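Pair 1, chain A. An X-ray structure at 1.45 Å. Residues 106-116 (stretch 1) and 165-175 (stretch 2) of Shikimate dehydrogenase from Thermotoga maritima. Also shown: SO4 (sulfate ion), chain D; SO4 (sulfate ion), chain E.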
# COMPACT_ATOMS: atom_id res chain seq x y z
N GLU A 106 1.98 -10.78 16.15
CA GLU A 106 3.22 -11.46 15.80
C GLU A 106 3.10 -12.00 14.38
O GLU A 106 2.22 -12.80 14.08
CB GLU A 106 3.51 -12.61 16.78
CG GLU A 106 4.82 -13.35 16.52
CD GLU A 106 4.96 -14.64 17.31
OE1 GLU A 106 4.04 -15.00 18.07
OE2 GLU A 106 6.01 -15.31 17.16
N VAL A 107 3.99 -11.53 13.50
CA VAL A 107 4.02 -12.02 12.12
C VAL A 107 4.87 -13.29 12.06
O VAL A 107 6.09 -13.24 12.22
CB VAL A 107 4.53 -10.95 11.13
CG1 VAL A 107 4.71 -11.53 9.73
CG2 VAL A 107 3.57 -9.77 11.08
N LYS A 108 4.20 -14.42 11.84
CA LYS A 108 4.86 -15.72 11.80
C LYS A 108 5.49 -15.98 10.43
O LYS A 108 4.95 -15.57 9.40
CB LYS A 108 3.89 -16.84 12.19
CG LYS A 108 3.43 -16.78 13.64
CD LYS A 108 2.51 -17.94 13.98
CE LYS A 108 2.02 -17.85 15.41
NZ LYS A 108 0.98 -18.89 15.71
N GLU A 109 6.62 -16.67 10.44
CA GLU A 109 7.42 -16.92 9.24
C GLU A 109 7.42 -18.40 8.86
O GLU A 109 7.19 -19.25 9.73
CB GLU A 109 8.85 -16.45 9.45
CG GLU A 109 8.99 -14.96 9.71
CD GLU A 109 10.40 -14.58 10.11
OE1 GLU A 109 10.55 -13.84 11.10
OE2 GLU A 109 11.36 -15.00 9.42
N PRO A 110 7.69 -18.72 7.58
CA PRO A 110 8.00 -17.84 6.45
C PRO A 110 6.83 -16.96 6.01
O PRO A 110 5.67 -17.31 6.23
CB PRO A 110 8.36 -18.82 5.33
CG PRO A 110 8.74 -20.07 6.03
CD PRO A 110 7.83 -20.14 7.20
N VAL A 111 7.16 -15.83 5.40
CA VAL A 111 6.17 -14.88 4.90
C VAL A 111 6.22 -14.84 3.38
O VAL A 111 7.29 -14.64 2.79
CB VAL A 111 6.41 -13.46 5.47
CG1 VAL A 111 5.35 -12.50 4.97
CG2 VAL A 111 6.41 -13.49 6.99
N VAL A 112 5.07 -15.03 2.74
CA VAL A 112 4.95 -14.90 1.29
C VAL A 112 4.36 -13.53 0.95
O VAL A 112 3.34 -13.12 1.51
CB VAL A 112 4.07 -16.03 0.67
CG1 VAL A 112 3.85 -15.80 -0.82
CG2 VAL A 112 4.71 -17.38 0.89
N VAL A 113 5.04 -12.82 0.04
CA VAL A 113 4.57 -11.54 -0.46
C VAL A 113 4.26 -11.69 -1.95
O VAL A 113 5.14 -12.01 -2.74
CB VAL A 113 5.63 -10.42 -0.25
CG1 VAL A 113 5.16 -9.10 -0.84
CG2 VAL A 113 5.95 -10.26 1.24
N VAL A 114 3.00 -11.48 -2.32
CA VAL A 114 2.57 -11.58 -3.71
C VAL A 114 2.70 -10.22 -4.39
O VAL A 114 2.08 -9.25 -3.95
CB VAL A 114 1.13 -12.13 -3.86
CG1 VAL A 114 0.80 -12.40 -5.32
CG2 VAL A 114 0.94 -13.39 -3.04
N GLY A 115 3.50 -10.17 -5.45
CA GLY A 115 3.78 -8.93 -6.16
C GLY A 115 5.18 -8.42 -5.89
O GLY A 115 5.82 -8.82 -4.90
N ALA A 116 5.66 -7.55 -6.77
CA ALA A 116 6.99 -6.95 -6.64
C ALA A 116 6.99 -5.47 -7.03
O ALA A 116 8.03 -4.90 -7.36
CB ALA A 116 8.01 -7.72 -7.46
N LYS A 165 1.96 -23.20 0.98
CA LYS A 165 1.85 -24.41 1.80
C LYS A 165 2.95 -24.50 2.87
O LYS A 165 2.73 -25.03 3.96
CB LYS A 165 1.86 -25.66 0.90
CG LYS A 165 1.74 -27.00 1.62
CD LYS A 165 0.37 -27.20 2.25
CE LYS A 165 0.30 -28.51 3.01
NZ LYS A 165 -1.01 -28.70 3.68
N LYS A 166 4.13 -23.97 2.54
CA LYS A 166 5.29 -24.00 3.44
C LYS A 166 5.45 -22.74 4.29
O LYS A 166 6.42 -22.59 5.04
CB LYS A 166 6.57 -24.25 2.63
CG LYS A 166 6.65 -25.62 1.97
CD LYS A 166 7.99 -25.86 1.28
CE LYS A 166 8.05 -27.31 0.75
NZ LYS A 166 9.37 -27.62 0.13
N ALA A 167 4.48 -21.83 4.18
CA ALA A 167 4.54 -20.53 4.85
C ALA A 167 3.53 -20.39 5.98
O ALA A 167 2.64 -21.22 6.14
CB ALA A 167 4.36 -19.41 3.83
N LYS A 168 3.69 -19.33 6.77
CA LYS A 168 2.78 -19.04 7.88
C LYS A 168 2.02 -17.72 7.71
O LYS A 168 0.97 -17.53 8.33
CB LYS A 168 3.53 -19.06 9.22
CG LYS A 168 4.00 -20.44 9.64
CD LYS A 168 4.38 -20.48 11.11
CE LYS A 168 4.87 -21.86 11.51
NZ LYS A 168 5.07 -21.97 12.99
N SER A 169 2.55 -16.83 6.88
CA SER A 169 1.87 -15.56 6.58
C SER A 169 1.85 -15.29 5.08
O SER A 169 2.81 -15.60 4.37
CB SER A 169 2.54 -14.40 7.31
OG SER A 169 2.49 -14.58 8.71
N LEU A 170 0.75 -14.70 4.61
CA LEU A 170 0.58 -14.35 3.21
C LEU A 170 0.12 -12.90 3.05
O LEU A 170 -0.85 -12.48 3.68
CB LEU A 170 -0.41 -15.30 2.52
CG LEU A 170 -0.83 -15.02 1.07
CD1 LEU A 170 0.33 -15.22 0.11
CD2 LEU A 170 -2.00 -15.89 0.68
N PHE A 171 0.84 -12.15 2.21
CA PHE A 171 0.49 -10.78 1.87
C PHE A 171 0.20 -10.68 0.38
O PHE A 171 1.06 -11.01 -0.44
CB PHE A 171 1.64 -9.82 2.20
CG PHE A 171 1.85 -9.56 3.67
CD1 PHE A 171 2.41 -10.53 4.49
CD2 PHE A 171 1.53 -8.32 4.22
CE1 PHE A 171 2.61 -10.29 5.85
CE2 PHE A 171 1.73 -8.07 5.58
CZ PHE A 171 2.27 -9.06 6.39
N ASN A 172 -1.01 -10.25 0.02
CA ASN A 172 -1.25 -9.83 -1.36
C ASN A 172 -1.01 -8.33 -1.48
O ASN A 172 -1.62 -7.54 -0.75
CB ASN A 172 -2.67 -10.15 -1.84
CG ASN A 172 -2.97 -9.52 -3.20
OD1 ASN A 172 -3.91 -8.74 -3.34
ND2 ASN A 172 -2.16 -9.85 -4.20
N THR A 173 -0.12 -7.95 -2.40
CA THR A 173 0.18 -6.54 -2.63
C THR A 173 -0.18 -6.10 -4.05
O THR A 173 0.04 -4.95 -4.43
CB THR A 173 1.66 -6.20 -2.34
OG1 THR A 173 2.49 -6.71 -3.39
CG2 THR A 173 2.11 -6.78 -1.00
N THR A 174 -0.74 -7.03 -4.83
CA THR A 174 -1.13 -6.77 -6.21
C THR A 174 -2.56 -6.24 -6.29
O THR A 174 -3.25 -6.14 -5.27
CB THR A 174 -1.04 -8.04 -7.09
OG1 THR A 174 -2.09 -8.96 -6.71
CG2 THR A 174 0.31 -8.73 -6.94
N SER A 175 -2.99 -5.90 -7.50
CA SER A 175 -4.36 -5.50 -7.75
C SER A 175 -5.28 -6.70 -8.02
O SER A 175 -6.48 -6.52 -8.26
CB SER A 175 -4.43 -4.51 -8.92
OG SER A 175 -3.88 -3.25 -8.55
S SO4 D . -0.69 -3.98 -9.60
O1 SO4 D . -1.14 -3.32 -10.83
O2 SO4 D . 0.77 -3.93 -9.52
O3 SO4 D . -1.12 -5.37 -9.60
O4 SO4 D . -1.25 -3.29 -8.44
S SO4 E . 4.14 -8.16 -10.28
O1 SO4 E . 3.31 -7.61 -11.35
O2 SO4 E . 5.47 -8.46 -10.81
O3 SO4 E . 3.54 -9.40 -9.79
O4 SO4 E . 4.24 -7.20 -9.19
O HOH W 1 1.56 -14.50 11.22

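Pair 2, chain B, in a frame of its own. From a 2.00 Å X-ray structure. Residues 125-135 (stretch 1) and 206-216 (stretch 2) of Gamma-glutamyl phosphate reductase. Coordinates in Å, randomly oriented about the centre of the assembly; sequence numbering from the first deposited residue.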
# COMPACT_ATOMS: atom_id res chain seq x y z
N PRO B 125 9.46 3.05 -17.54
CA PRO B 125 9.72 2.53 -16.20
C PRO B 125 10.46 3.50 -15.33
O PRO B 125 11.30 4.28 -15.79
CB PRO B 125 10.58 1.27 -16.46
CG PRO B 125 10.32 0.92 -17.88
CD PRO B 125 10.01 2.19 -18.59
N ILE B 126 10.15 3.47 -14.04
CA ILE B 126 10.89 4.29 -13.07
C ILE B 126 12.36 3.90 -12.87
O ILE B 126 13.21 4.79 -12.68
CB ILE B 126 10.11 4.48 -11.75
CG1 ILE B 126 10.83 5.47 -10.86
CG2 ILE B 126 9.94 3.17 -10.98
CD1 ILE B 126 9.93 5.98 -9.73
N GLY B 127 12.68 2.61 -13.01
CA GLY B 127 14.00 2.11 -12.67
C GLY B 127 14.00 1.03 -11.61
O GLY B 127 12.99 0.60 -11.16
N PRO B 128 15.17 0.59 -11.18
CA PRO B 128 15.25 -0.48 -10.18
C PRO B 128 14.61 -0.04 -8.90
O PRO B 128 14.83 1.11 -8.47
CB PRO B 128 16.76 -0.71 -10.03
CG PRO B 128 17.31 -0.16 -11.27
CD PRO B 128 16.50 1.06 -11.56
N ILE B 129 13.80 -0.91 -8.33
CA ILE B 129 13.11 -0.68 -7.09
C ILE B 129 13.69 -1.52 -5.98
O ILE B 129 13.82 -2.73 -6.14
CB ILE B 129 11.61 -1.04 -7.25
CG1 ILE B 129 10.98 -0.20 -8.38
CG2 ILE B 129 10.89 -0.79 -5.99
CD1 ILE B 129 9.60 -0.65 -8.75
N GLY B 130 14.03 -0.88 -4.87
CA GLY B 130 14.33 -1.56 -3.62
C GLY B 130 13.09 -1.77 -2.75
O GLY B 130 12.40 -0.81 -2.38
N ILE B 131 12.82 -3.02 -2.39
CA ILE B 131 11.75 -3.32 -1.46
C ILE B 131 12.36 -3.79 -0.13
O ILE B 131 13.10 -4.77 -0.08
CB ILE B 131 10.80 -4.41 -2.03
CG1 ILE B 131 10.28 -4.01 -3.42
CG2 ILE B 131 9.65 -4.62 -1.11
CD1 ILE B 131 9.23 -2.89 -3.41
N ILE B 132 12.02 -3.08 0.94
CA ILE B 132 12.50 -3.39 2.26
C ILE B 132 11.29 -3.79 3.08
O ILE B 132 10.41 -2.98 3.33
CB ILE B 132 13.24 -2.22 2.89
CG1 ILE B 132 14.42 -1.82 2.00
CG2 ILE B 132 13.73 -2.62 4.29
CD1 ILE B 132 14.77 -0.39 2.04
N TYR B 133 11.25 -5.06 3.44
CA TYR B 133 10.05 -5.63 4.02
C TYR B 133 10.43 -6.61 5.11
O TYR B 133 11.61 -6.85 5.37
CB TYR B 133 9.16 -6.30 2.95
CG TYR B 133 9.79 -7.43 2.13
CD1 TYR B 133 9.36 -8.73 2.27
CD2 TYR B 133 10.77 -7.18 1.17
CE1 TYR B 133 9.89 -9.78 1.50
CE2 TYR B 133 11.34 -8.25 0.42
CZ TYR B 133 10.88 -9.52 0.59
OH TYR B 133 11.38 -10.57 -0.16
N GLU B 134 9.42 -7.08 5.83
CA GLU B 134 9.65 -7.94 7.00
C GLU B 134 9.33 -9.36 6.59
O GLU B 134 9.93 -9.88 5.63
CB GLU B 134 8.78 -7.53 8.23
CG GLU B 134 8.56 -6.06 8.50
CD GLU B 134 9.47 -5.49 9.55
OE1 GLU B 134 10.67 -5.88 9.56
OE2 GLU B 134 9.00 -4.63 10.34
N SER B 135 8.34 -9.96 7.25
CA SER B 135 8.20 -11.39 7.32
C SER B 135 7.17 -12.07 6.39
O SER B 135 7.13 -13.30 6.37
CB SER B 135 7.79 -11.74 8.76
OG SER B 135 6.35 -11.79 8.86
N GLU B 206 22.97 5.79 -7.24
CA GLU B 206 23.53 5.44 -8.55
C GLU B 206 22.89 4.16 -9.11
O GLU B 206 23.06 3.86 -10.29
CB GLU B 206 25.07 5.28 -8.50
N TYR B 207 22.16 3.40 -8.27
CA TYR B 207 21.59 2.08 -8.66
C TYR B 207 20.06 1.94 -8.54
O TYR B 207 19.42 1.34 -9.40
CB TYR B 207 22.26 0.99 -7.85
CG TYR B 207 23.75 1.01 -8.01
CD1 TYR B 207 24.32 0.74 -9.23
CD2 TYR B 207 24.59 1.35 -6.96
CE1 TYR B 207 25.67 0.78 -9.41
CE2 TYR B 207 25.98 1.38 -7.13
CZ TYR B 207 26.49 1.08 -8.35
OH TYR B 207 27.84 1.08 -8.59
N LEU B 208 19.48 2.52 -7.49
CA LEU B 208 18.05 2.42 -7.26
C LEU B 208 17.34 3.73 -7.59
O LEU B 208 17.81 4.79 -7.24
CB LEU B 208 17.81 2.06 -5.80
CG LEU B 208 18.50 0.77 -5.31
CD1 LEU B 208 18.18 0.52 -3.82
CD2 LEU B 208 18.04 -0.39 -6.17
N SER B 209 16.19 3.63 -8.25
CA SER B 209 15.39 4.78 -8.58
C SER B 209 14.28 5.05 -7.54
O SER B 209 13.67 6.11 -7.55
CB SER B 209 14.77 4.59 -9.97
OG SER B 209 15.81 4.64 -10.97
N LEU B 210 13.99 4.05 -6.70
CA LEU B 210 12.87 4.11 -5.79
C LEU B 210 13.08 3.07 -4.71
O LEU B 210 13.55 1.99 -4.99
CB LEU B 210 11.58 3.75 -6.51
CG LEU B 210 10.29 3.66 -5.70
CD1 LEU B 210 10.01 5.00 -5.04
CD2 LEU B 210 9.12 3.30 -6.59
N VAL B 211 12.74 3.41 -3.48
CA VAL B 211 12.59 2.39 -2.43
C VAL B 211 11.20 2.49 -1.82
O VAL B 211 10.61 3.59 -1.74
CB VAL B 211 13.66 2.43 -1.32
CG1 VAL B 211 15.02 2.17 -1.86
CG2 VAL B 211 13.65 3.75 -0.58
N ILE B 212 10.68 1.32 -1.45
CA ILE B 212 9.37 1.18 -0.87
C ILE B 212 9.49 0.26 0.33
O ILE B 212 9.59 -0.94 0.18
CB ILE B 212 8.34 0.59 -1.83
CG1 ILE B 212 8.31 1.37 -3.17
CG2 ILE B 212 7.00 0.60 -1.16
CD1 ILE B 212 7.40 0.72 -4.23
N PRO B 213 9.47 0.84 1.52
CA PRO B 213 9.42 0.05 2.76
C PRO B 213 8.03 -0.49 3.02
O PRO B 213 7.08 0.22 2.78
CB PRO B 213 9.80 1.07 3.84
CG PRO B 213 9.45 2.40 3.29
CD PRO B 213 9.52 2.29 1.78
N ARG B 214 7.93 -1.72 3.49
CA ARG B 214 6.65 -2.33 3.85
C ARG B 214 6.83 -3.00 5.21
O ARG B 214 7.92 -3.40 5.53
CB ARG B 214 6.24 -3.35 2.80
CG ARG B 214 5.83 -2.71 1.42
CD ARG B 214 4.60 -1.81 1.53
NE ARG B 214 3.38 -2.59 1.73
CZ ARG B 214 2.23 -2.11 2.23
NH1 ARG B 214 2.10 -0.83 2.61
NH2 ARG B 214 1.18 -2.92 2.37
N GLY B 215 5.80 -3.12 6.02
CA GLY B 215 5.93 -3.68 7.37
C GLY B 215 5.63 -2.63 8.41
O GLY B 215 4.91 -1.67 8.13
N GLY B 216 6.19 -2.78 9.61
CA GLY B 216 5.93 -1.88 10.73
C GLY B 216 6.19 -0.42 10.42
O GLY B 216 6.99 -0.10 9.51

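Both pairs set two short strands side by side in parallel. The strands are 111-114 and 169-172 in pair 1, and 129-132 and 210-213 in pair 2. Their directions differ by 13° in pair 1 and 17° in pair 2. Fourteen central residues superpose with an RMSD of 0.6 Å.

The hydrogen-bond ladder is common to both. In pair 1, V112(A) N donates to S169(A) O at 2.8 Å, and F171(A) N donates to V112(A) O at 2.8 Å. The matching position in pair 2 is G130(B). Its N donates to L210(B) O at 2.9 Å, and its O accepts from I212(B) N at 2.9 Å. The next rung is tight in pair 1, with V114(A) N to F171(A) O at 2.7 Å. In pair 2 it is weak, with I132(B) N to I212(B) O at 3.3 Å.

A proline comes just before the first strand in each case. P110(A) and P128(B) coincide within 0.2 Å at CA, although P110(A) follows a cis peptide bond. P110(A) O accepts from K168(A) N at 2.9 Å and from S169(A) N at 3.2 Å. P128(B) O accepts from S209(B) N at 2.9 Å.

The face carrying V112(A) is filled differently. V112(A) CG2 packs on A167(A) CB at 3.6 Å, and V112(A) CG1 meets L170(A) CD1 at 3.7 Å. Pair 2 has G130(B) here, and the larger L208(B) takes the place of A167(A). A CB on G130(B) would be tight, 3.1 Å from V211(B) CG1 and 3.2 Å from L208(B) CD1. Pair 2 thus has the larger side chain at the A167(A) position and none at the V112(A) position.

On the other face, V111(A) matches I129(B), and F171(A) matches I212(B). V111(A) CG1 lies 3.6 Å from F171(A) CD1. I129(B) CG2 lies 4.2 Å from I212(B) CD1, so an isoleucine pair stands in for a valine and a phenylalanine ring. S169(A) is polar where L210(B) is apolar. S169(A) OG donates to K108(A) O at 2.7 Å and also accepts a hydrogen bond from K108(A) N's water partner, water 1. L210(B) CD2 instead meets I126(B) CD1 at 4.2 Å.

Past the strands the backbone bond is kept, but the side chains differ. T173(A) N donates to V114(A) O at 3.0 Å, and R214(B) N donates to I132(B) O at 2.8 Å. T173(A) OG1 adds a second bond to V114(A) O at 2.6 Å, while the end of the R214(B) side chain leads away.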